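Local coordinates for protein shikimate 5-dehydrogenase (Mycobacterium fortuitum subsp. fortuitum DSM 46621, PDB 4XIJ) that probably catalyses the NADPH-dependent, reversible reduction of 3-dehydroshikimate to shikimate, a step on the route to chorismate and the aromatic amino acids, at residues S13-V18 / P65-L70; R27-H32 / Y46-C51; A34-L39 / Q259-P264. One frame throughout, in Å; residues are numbered along the deposited sequence.

Interaction 1. Residues S13-V18 / P65-L70; sequences SRKAAV and PEWVGL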
loop_
_atom_site.group_PDB
_atom_site.type_symbol
_atom_site.label_atom_id
_atom_site.label_comp_id
_atom_site.label_asym_id
_atom_site.label_seq_id
_atom_site.Cartn_x
_atom_site.Cartn_y
_atom_site.Cartn_z
ATOM N N SER A 13 22.380 4.344 18.060
ATOM C CA SER A 13 21.056 4.387 17.490
ATOM C C SER A 13 21.133 4.663 16.015
ATOM O O SER A 13 22.199 4.993 15.452
ATOM C CB SER A 13 20.208 5.453 18.170
ATOM O OG SER A 13 20.824 6.716 18.018
ATOM N N ARG A 14 19.968 4.546 15.395
ATOM C CA ARG A 14 19.854 4.677 13.948
ATOM C C ARG A 14 18.823 5.738 13.595
ATOM O O ARG A 14 18.043 6.164 14.436
ATOM C CB ARG A 14 19.476 3.330 13.334
ATOM C CG ARG A 14 20.470 2.202 13.612
ATOM C CD ARG A 14 21.900 2.467 13.117
ATOM N NE ARG A 14 22.005 2.650 11.656
ATOM C CZ ARG A 14 22.082 1.653 10.761
ATOM N NH1 ARG A 14 22.063 0.386 11.157
ATOM N NH2 ARG A 14 22.201 1.918 9.460
ATOM N N LYS A 15 18.858 6.197 12.344
ATOM C CA LYS A 15 17.970 7.229 11.849
ATOM C C LYS A 15 17.140 6.726 10.687
ATOM O O LYS A 15 17.633 6.013 9.788
ATOM C CB LYS A 15 18.760 8.448 11.382
ATOM C CG LYS A 15 19.676 9.030 12.507
ATOM C CD LYS A 15 20.242 10.370 12.082
ATOM C CE LYS A 15 19.153 11.453 12.239
ATOM N NZ LYS A 15 18.810 11.755 13.686
ATOM N N ALA A 16 15.880 7.138 10.708
ATOM C CA ALA A 16 14.960 6.857 9.611
ATOM C C ALA A 16 14.088 8.076 9.336
ATOM O O ALA A 16 14.057 9.029 10.134
ATOM C CB ALA A 16 14.091 5.590 9.921
ATOM N N ALA A 17 13.356 8.054 8.238
ATOM C CA ALA A 17 12.474 9.168 7.913
ATOM C C ALA A 17 11.452 8.748 6.888
ATOM O O ALA A 17 11.626 7.727 6.186
ATOM C CB ALA A 17 13.256 10.379 7.357
ATOM N N VAL A 18 10.415 9.571 6.772
ATOM C CA VAL A 18 9.528 9.520 5.598
ATOM C C VAL A 18 9.765 10.727 4.714
ATOM O O VAL A 18 9.908 11.845 5.197
ATOM C CB VAL A 18 8.026 9.426 6.003
ATOM C CG1 VAL A 18 7.526 10.634 6.878
ATOM C CG2 VAL A 18 7.126 9.223 4.742
ATOM N N PRO A 65 26.053 6.625 7.189
ATOM C CA PRO A 65 25.798 5.211 7.508
ATOM C C PRO A 65 24.809 5.018 8.667
ATOM O O PRO A 65 24.186 3.963 8.733
ATOM C CB PRO A 65 27.197 4.661 7.833
ATOM C CG PRO A 65 28.000 5.818 8.134
ATOM C CD PRO A 65 27.475 6.985 7.391
ATOM N N GLU A 66 24.579 6.050 9.475
ATOM C CA GLU A 66 23.604 5.916 10.548
ATOM C C GLU A 66 22.155 5.797 10.054
ATOM O O GLU A 66 21.278 5.329 10.811
ATOM C CB GLU A 66 23.725 7.094 11.536
ATOM C CG GLU A 66 23.239 8.433 11.054
ATOM C CD GLU A 66 24.256 9.248 10.254
ATOM O OE1 GLU A 66 25.246 8.667 9.726
ATOM O OE2 GLU A 66 24.049 10.495 10.160
ATOM N N TRP A 67 21.916 6.172 8.796
ATOM C CA TRP A 67 20.574 6.089 8.224
ATOM C C TRP A 67 20.316 4.665 7.823
ATOM O O TRP A 67 21.002 4.120 6.932
ATOM C CB TRP A 67 20.436 7.063 7.045
ATOM C CG TRP A 67 20.346 8.481 7.550
ATOM C CD1 TRP A 67 21.393 9.328 7.871
ATOM C CD2 TRP A 67 19.142 9.198 7.830
ATOM N NE1 TRP A 67 20.886 10.533 8.320
ATOM C CE2 TRP A 67 19.511 10.479 8.287
ATOM C CE3 TRP A 67 17.773 8.891 7.705
ATOM C CZ2 TRP A 67 18.558 11.461 8.640
ATOM C CZ3 TRP A 67 16.829 9.858 8.056
ATOM C CH2 TRP A 67 17.235 11.129 8.526
ATOM N N VAL A 68 19.281 4.078 8.430
ATOM C CA VAL A 68 19.002 2.664 8.275
ATOM C C VAL A 68 17.892 2.412 7.262
ATOM O O VAL A 68 17.845 1.352 6.646
ATOM C CB VAL A 68 18.603 2.034 9.652
ATOM C CG1 VAL A 68 17.264 2.593 10.183
ATOM C CG2 VAL A 68 18.591 0.510 9.598
ATOM N N GLY A 69 16.943 3.336 7.123
ATOM C CA GLY A 69 15.788 3.091 6.259
ATOM C C GLY A 69 14.995 4.361 6.029
ATOM O O GLY A 69 15.063 5.282 6.852
ATOM N N LEU A 70 14.277 4.395 4.910
ATOM C CA LEU A 70 13.359 5.474 4.593
ATOM C C LEU A 70 12.043 4.931 4.099
ATOM O O LEU A 70 12.020 3.980 3.306
ATOM C CB LEU A 70 13.947 6.384 3.509
ATOM C CG LEU A 70 15.314 6.978 3.789
ATOM C CD1 LEU A 70 15.924 7.496 2.486
ATOM C CD2 LEU A 70 15.152 8.080 4.827
#
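Arg14 and Glu66 meet beside two neighbouring parallel strands, 15-20 and 67-72, of the mixed sheet of the substrate-binding domain. The Arg14 chain folds back on the opposite strand. Its CB lies 3.9 Å from CG1 of Val68; bends at chi2 and chi3 (-59° and -61°) then bring CD near Glu66 O and turn NE onto it. Arg14 NE donates to Glu66 O at 2.9 Å, approaching from above the carbonyl plane. CZ sits over Val68, whose CB rests 3.6 Å from the guanidinium plane, over its centre, while NH1 touches CG2 of the same valine. At the tip, NH2 makes a weak, bent bond to Pro65 O. Glu66 O accepts a second hydrogen bond from the backbone N of Lys15, which reaches it from the opposite face of the carbonyl plane. One step on, Val68 N donates to Lys15 O at 2.9 Å, nearly straight in line with the C=O bond. Farther along, Ala16 CA makes a CA-H...O contact with Gly69 O (3.2 Å).

On the face carrying Lys15, Trp67 and Ala17, the Trp67 indole lies against the lysine's aliphatic chain. Lys15 CB stands 3.7 Å from the centroid of the Trp67 six-membered ring in a CH-pi contact, CE reaches CZ2, and NZ continues to a hydrogen bond with Thr45. Ala17 CB meets the ring edge at Trp67 CZ3, 3.7 Å away, and also touches CD2 of Leu70. Arg14 thus serves the contact through the N-H groups of its guanidinium, Lys15 through its carbon chain and backbone N-H. Two donors on opposite faces of its plane grip Glu66 O, tying the Arg14 side chain to the same atom as the backbone of Lys15.

Interaction 2. Residues R27-H32 / Y46-C51; sequences RSPQLH and YERIEC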
loop_
_atom_site.group_PDB
_atom_site.type_symbol
_atom_site.label_atom_id
_atom_site.label_comp_id
_atom_site.label_asym_id
_atom_site.label_seq_id
_atom_site.Cartn_x
_atom_site.Cartn_y
_atom_site.Cartn_z
ATOM N N ARG A 27 1.356 8.450 8.357
ATOM C CA ARG A 27 1.395 7.853 9.690
ATOM C C ARG A 27 2.685 7.101 9.921
ATOM O O ARG A 27 2.849 6.472 10.977
ATOM C CB ARG A 27 0.221 6.884 9.887
ATOM C CG ARG A 27 -1.178 7.454 9.638
ATOM C CD ARG A 27 -1.426 8.757 10.214
ATOM N NE ARG A 27 -2.843 8.969 10.501
ATOM C CZ ARG A 27 -3.645 9.837 9.903
ATOM N NH1 ARG A 27 -3.216 10.617 8.905
ATOM N NH2 ARG A 27 -4.887 9.949 10.347
ATOM N N SER A 28 3.608 7.154 8.978
ATOM C CA SER A 28 4.820 6.344 9.132
ATOM C C SER A 28 5.630 6.693 10.386
ATOM O O SER A 28 6.087 5.779 11.058
ATOM C CB SER A 28 5.700 6.454 7.889
ATOM O OG SER A 28 5.023 5.814 6.846
ATOM N N PRO A 29 5.799 7.990 10.718
ATOM C CA PRO A 29 6.592 8.273 11.930
ATOM C C PRO A 29 5.971 7.673 13.190
ATOM O O PRO A 29 6.674 7.064 14.011
ATOM C CB PRO A 29 6.608 9.808 11.998
ATOM C CG PRO A 29 6.489 10.211 10.551
ATOM C CD PRO A 29 5.466 9.236 9.993
ATOM N N GLN A 30 4.654 7.790 13.307
ATOM C CA GLN A 30 3.936 7.254 14.450
ATOM C C GLN A 30 4.070 5.762 14.568
ATOM O O GLN A 30 4.307 5.238 15.671
ATOM C CB GLN A 30 2.427 7.611 14.362
ATOM C CG GLN A 30 2.092 9.066 14.522
ATOM C CD GLN A 30 1.865 9.707 13.155
ATOM O OE1 GLN A 30 2.769 9.703 12.296
ATOM N NE2 GLN A 30 0.656 10.267 12.939
ATOM N N LEU A 31 3.815 5.054 13.474
ATOM C CA LEU A 31 3.845 3.597 13.537
ATOM C C LEU A 31 5.259 3.074 13.773
ATOM O O LEU A 31 5.451 2.123 14.543
ATOM C CB LEU A 31 3.269 2.999 12.253
ATOM C CG LEU A 31 1.752 3.225 12.082
ATOM C CD1 LEU A 31 1.343 2.945 10.633
ATOM C CD2 LEU A 31 0.951 2.369 13.005
ATOM N N HIS A 32 6.251 3.726 13.169
ATOM C CA HIS A 32 7.633 3.316 13.402
ATOM C C HIS A 32 8.101 3.644 14.806
ATOM O O HIS A 32 8.721 2.792 15.451
ATOM C CB HIS A 32 8.591 3.929 12.368
ATOM C CG HIS A 32 8.610 3.205 11.041
ATOM N ND1 HIS A 32 9.632 2.356 10.672
ATOM C CD2 HIS A 32 7.705 3.167 10.027
ATOM C CE1 HIS A 32 9.363 1.828 9.487
ATOM N NE2 HIS A 32 8.202 2.321 9.063
ATOM N N TYR A 46 12.893 9.021 13.903
ATOM C CA TYR A 46 12.109 8.904 12.682
ATOM C C TYR A 46 11.515 10.254 12.373
ATOM O O TYR A 46 10.608 10.692 13.087
ATOM C CB TYR A 46 11.009 7.839 12.825
ATOM C CG TYR A 46 10.497 7.386 11.493
ATOM C CD1 TYR A 46 9.759 8.253 10.715
ATOM C CD2 TYR A 46 10.760 6.101 11.007
ATOM C CE1 TYR A 46 9.303 7.895 9.499
ATOM C CE2 TYR A 46 10.286 5.696 9.714
ATOM C CZ TYR A 46 9.550 6.644 8.983
ATOM O OH TYR A 46 9.008 6.388 7.783
ATOM N N GLU A 47 12.015 10.923 11.346
ATOM C CA GLU A 47 11.524 12.253 11.058
ATOM C C GLU A 47 10.735 12.352 9.760
ATOM O O GLU A 47 10.650 11.383 9.027
ATOM C CB GLU A 47 12.667 13.244 11.049
ATOM C CG GLU A 47 13.723 13.003 10.057
ATOM C CD GLU A 47 15.000 13.770 10.457
ATOM O OE1 GLU A 47 15.878 13.182 11.127
ATOM O OE2 GLU A 47 15.095 14.971 10.148
ATOM N N ARG A 48 10.114 13.516 9.556
ATOM C CA ARG A 48 9.428 13.870 8.308
ATOM C C ARG A 48 10.284 14.801 7.511
ATOM O O ARG A 48 10.655 15.871 8.040
ATOM C CB ARG A 48 8.128 14.609 8.565
ATOM C CG ARG A 48 7.042 13.806 9.124
ATOM C CD ARG A 48 5.742 14.697 9.392
ATOM N NE ARG A 48 5.046 13.936 10.417
ATOM C CZ ARG A 48 4.157 12.984 10.166
ATOM N NH1 ARG A 48 3.788 12.719 8.915
ATOM N NH2 ARG A 48 3.666 12.272 11.168
ATOM N N ILE A 49 10.549 14.464 6.261
ATOM C CA ILE A 49 11.305 15.347 5.382
ATOM C C ILE A 49 10.507 15.659 4.133
ATOM O O ILE A 49 10.210 14.777 3.341
ATOM C CB ILE A 49 12.675 14.727 5.019
ATOM C CG1 ILE A 49 13.465 14.389 6.291
ATOM C CG2 ILE A 49 13.463 15.703 4.199
ATOM C CD1 ILE A 49 14.750 13.550 6.072
ATOM N N GLU A 50 10.148 16.924 3.962
ATOM C CA GLU A 50 9.472 17.329 2.742
ATOM C C GLU A 50 10.466 17.178 1.592
ATOM O O GLU A 50 11.627 17.616 1.683
ATOM C CB GLU A 50 8.947 18.773 2.849
ATOM C CG GLU A 50 7.996 19.132 1.708
ATOM C CD GLU A 50 7.404 20.529 1.804
ATOM O OE1 GLU A 50 7.743 21.272 2.759
ATOM O OE2 GLU A 50 6.623 20.878 0.880
ATOM N N CYS A 51 10.029 16.522 0.521
ATOM C CA CYS A 51 10.943 16.081 -0.543
ATOM C C CYS A 51 10.164 15.866 -1.828
ATOM O O CYS A 51 9.195 15.102 -1.824
ATOM C CB CYS A 51 11.636 14.764 -0.162
ATOM S SG CYS A 51 12.985 14.322 -1.224
#
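Tyr46, near the start of strand 45-50, lays its ring against the first turn of helix 28-38. CG is anti to the backbone N (chi1 -161°), and the ring enters between Pro29 and His32: Tyr46 CD1 lies 3.4 Å from Pro29 CA, while Tyr46 CE2 sits 3.3 Å above the His32 ring plane, displaced toward its rim. The two rings meet obliquely, their planes at 33°. At the far end, Tyr46 OH approaches Ser28 CB at 3.3 Å and is hydrogen-bonded to Ser71 on strand 67-72. His32 has both ring nitrogens engaged, ND1 with Tyr36 OH and NE2 with Gln256 of helix 246-261.

Strand 15-20, helix 28-38 and strand 45-50 form a beta-alpha-beta unit, and this contact seats the start of its helix on its second strand, the two running nearly antiparallel at 174°. Glu47, next along the strand, turns from the helix and pairs through its backbone with Ala16 and Val18.

Arg48 returns to the helix with a chain extended from CG to NE. Pro29 CG sits over the centre of one face of the Arg48 guanidinium, 3.5 Å from its plane, the two side chains crossing at about a right angle. Arg48 NH2 gives a weak bond to Gln30 OE1, 2.9 Å long, whereas NH1 binds the carbonyls of Ser26 and Ile23 in the loop before the helix.

Interaction 3. Residues A34-L39 / Q259-P264; sequences AAYRAL and QFTGMP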
loop_
_atom_site.group_PDB
_atom_site.type_symbol
_atom_site.label_atom_id
_atom_site.label_comp_id
_atom_site.label_asym_id
_atom_site.label_seq_id
_atom_site.Cartn_x
_atom_site.Cartn_y
_atom_site.Cartn_z
ATOM N N ALA A 34 6.294 3.940 17.502
ATOM C CA ALA A 34 5.611 2.989 18.380
ATOM C C ALA A 34 6.299 1.625 18.333
ATOM O O ALA A 34 6.495 0.982 19.371
ATOM C CB ALA A 34 4.165 2.845 17.978
ATOM N N ALA A 35 6.695 1.191 17.144
ATOM C CA ALA A 35 7.398 -0.076 17.023
ATOM C C ALA A 35 8.774 -0.066 17.662
ATOM O O ALA A 35 9.100 -0.989 18.411
ATOM C CB ALA A 35 7.534 -0.448 15.543
ATOM N N TYR A 36 9.550 0.989 17.414
ATOM C CA TYR A 36 10.892 1.010 17.959
ATOM C C TYR A 36 10.865 1.021 19.478
ATOM O O TYR A 36 11.673 0.341 20.108
ATOM C CB TYR A 36 11.705 2.226 17.470
ATOM C CG TYR A 36 11.841 2.354 15.947
ATOM C CD1 TYR A 36 11.573 1.278 15.059
ATOM C CD2 TYR A 36 12.170 3.601 15.369
ATOM C CE1 TYR A 36 11.671 1.487 13.666
ATOM C CE2 TYR A 36 12.296 3.782 14.006
ATOM C CZ TYR A 36 12.023 2.730 13.168
ATOM O OH TYR A 36 12.092 2.954 11.829
ATOM N N ARG A 37 9.924 1.742 20.070
ATOM C CA ARG A 37 9.824 1.757 21.532
ATOM C C ARG A 37 9.457 0.351 22.070
ATOM O O ARG A 37 10.079 -0.135 23.021
ATOM C CB ARG A 37 8.783 2.811 21.944
ATOM C CG ARG A 37 9.295 4.202 21.714
ATOM C CD ARG A 37 8.196 5.285 21.747
ATOM N NE ARG A 37 8.796 6.547 21.341
ATOM C CZ ARG A 37 8.128 7.665 21.059
ATOM N NH1 ARG A 37 6.801 7.735 21.164
ATOM N NH2 ARG A 37 8.797 8.755 20.674
ATOM N N ALA A 38 8.520 -0.335 21.404
ATOM C CA ALA A 38 8.147 -1.687 21.801
ATOM C C ALA A 38 9.300 -2.701 21.634
ATOM O O ALA A 38 9.407 -3.668 22.404
ATOM C CB ALA A 38 6.921 -2.136 21.007
ATOM N N LEU A 39 10.172 -2.437 20.657
ATOM C CA LEU A 39 11.337 -3.291 20.383
ATOM C C LEU A 39 12.553 -2.940 21.230
ATOM O O LEU A 39 13.592 -3.584 21.099
ATOM C CB LEU A 39 11.726 -3.172 18.900
ATOM C CG LEU A 39 10.707 -3.783 17.935
ATOM C CD1 LEU A 39 11.054 -3.380 16.542
ATOM C CD2 LEU A 39 10.594 -5.296 18.060
ATOM N N GLN A 259 12.224 -4.920 8.061
ATOM C CA GLN A 259 13.423 -4.709 7.270
ATOM C C GLN A 259 14.407 -3.734 7.919
ATOM O O GLN A 259 15.639 -3.896 7.774
ATOM C CB GLN A 259 13.053 -4.210 5.864
ATOM C CG GLN A 259 12.355 -5.318 5.053
ATOM C CD GLN A 259 12.102 -4.909 3.620
ATOM O OE1 GLN A 259 12.996 -4.406 2.954
ATOM N NE2 GLN A 259 10.877 -5.106 3.132
ATOM N N PHE A 260 13.888 -2.696 8.593
ATOM C CA PHE A 260 14.800 -1.701 9.181
ATOM C C PHE A 260 15.477 -2.259 10.444
ATOM O O PHE A 260 16.645 -1.943 10.711
ATOM C CB PHE A 260 14.089 -0.406 9.590
ATOM C CG PHE A 260 13.490 0.444 8.443
ATOM C CD1 PHE A 260 13.476 0.017 7.104
ATOM C CD2 PHE A 260 12.913 1.693 8.750
ATOM C CE1 PHE A 260 12.893 0.805 6.109
ATOM C CE2 PHE A 260 12.312 2.499 7.743
ATOM C CZ PHE A 260 12.310 2.042 6.424
ATOM N N THR A 261 14.729 -3.012 11.251
ATOM C CA THR A 261 15.251 -3.421 12.580
ATOM C C THR A 261 15.796 -4.817 12.630
ATOM O O THR A 261 16.507 -5.148 13.567
ATOM C CB THR A 261 14.170 -3.351 13.685
ATOM O OG1 THR A 261 13.154 -4.319 13.393
ATOM C CG2 THR A 261 13.576 -1.953 13.746
ATOM N N GLY A 262 15.428 -5.638 11.654
ATOM C CA GLY A 262 15.755 -7.060 11.697
ATOM C C GLY A 262 14.990 -7.873 12.731
ATOM O O GLY A 262 15.344 -9.037 12.979
ATOM N N MET A 263 13.961 -7.281 13.330
ATOM C CA MET A 263 13.173 -7.925 14.382
ATOM C C MET A 263 11.734 -8.125 13.894
ATOM O O MET A 263 11.232 -7.345 13.072
ATOM C CB MET A 263 13.210 -7.076 15.656
ATOM C CG MET A 263 14.615 -6.537 15.946
ATOM S SD MET A 263 14.659 -5.375 17.328
ATOM C CE MET A 263 14.329 -6.633 18.502
ATOM N N PRO A 264 11.047 -9.162 14.387
ATOM C CA PRO A 264 9.618 -9.329 14.072
ATOM C C PRO A 264 8.804 -8.103 14.483
ATOM O O PRO A 264 9.083 -7.488 15.527
ATOM C CB PRO A 264 9.224 -10.551 14.884
ATOM C CG PRO A 264 10.536 -11.308 15.027
ATOM C CD PRO A 264 11.554 -10.240 15.238
#
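Tyr36 and Phe260 form the buried end of this contact, between the last turn of helix 28-38 and the end of helix 246-261. The tyrosine oxygen approaches the Phe260 ring in its plane, at the edge, with Tyr36 OH 3.4 Å from Phe260 CD2; the same OH is hydrogen-bonded to His32 ND1. Thr261 CG2 approaches the Tyr36 ring obliquely, 3.9 Å from CE1. Its placement beside the backbone N leaves OG1 between N and the carbonyl carbon (chi1 65°), where Thr261 OG1 accepts from Met263 N at 3.1 Å in an ST turn. Gly262, the first residue to leave helical geometry, has positive phi and lies within that turn, and OG1 is also hydrogen-bonded to Val257 O. The contact joins segments 220 residues apart at their closest ends: helix 246-261 packs back onto the N-terminal substrate-binding domain.

Toward solvent the fit is looser and carried by Leu39. The Leu39 side chain crosses Thr261 at about a right angle, its CD1 3.9 Å from Thr261 OG1, while Leu39 CD2 lies 4.0 Å from Met263 CB and 3.7 Å from Pro264 O. Leu39 and Met263 lie alongside, pointing opposite ways; Met263 has two conformers, making its tip contacts less certain.

The three contacts lie on the same side of the chain's centre, 11 to 15 Å apart between centres. Interactions 1 and 2 share the mixed sheet, where strand 15-20 lies between strands 45-50 and 67-72; interactions 2 and 3 share helix 28-38. Along the chain, interaction 2 is nested inside the loop closed by interaction 1, whereas interaction 3 alternates with both by bringing in helix 246-261. Phe260 of interaction 3 packs on His32 of interaction 2 and reaches Gly69 and Leu70 of interaction 1. Sheet, crossover helix and helix 246-261 thus meet in continuous packing, in which a helix from late in the chain packs against the N-terminal domain.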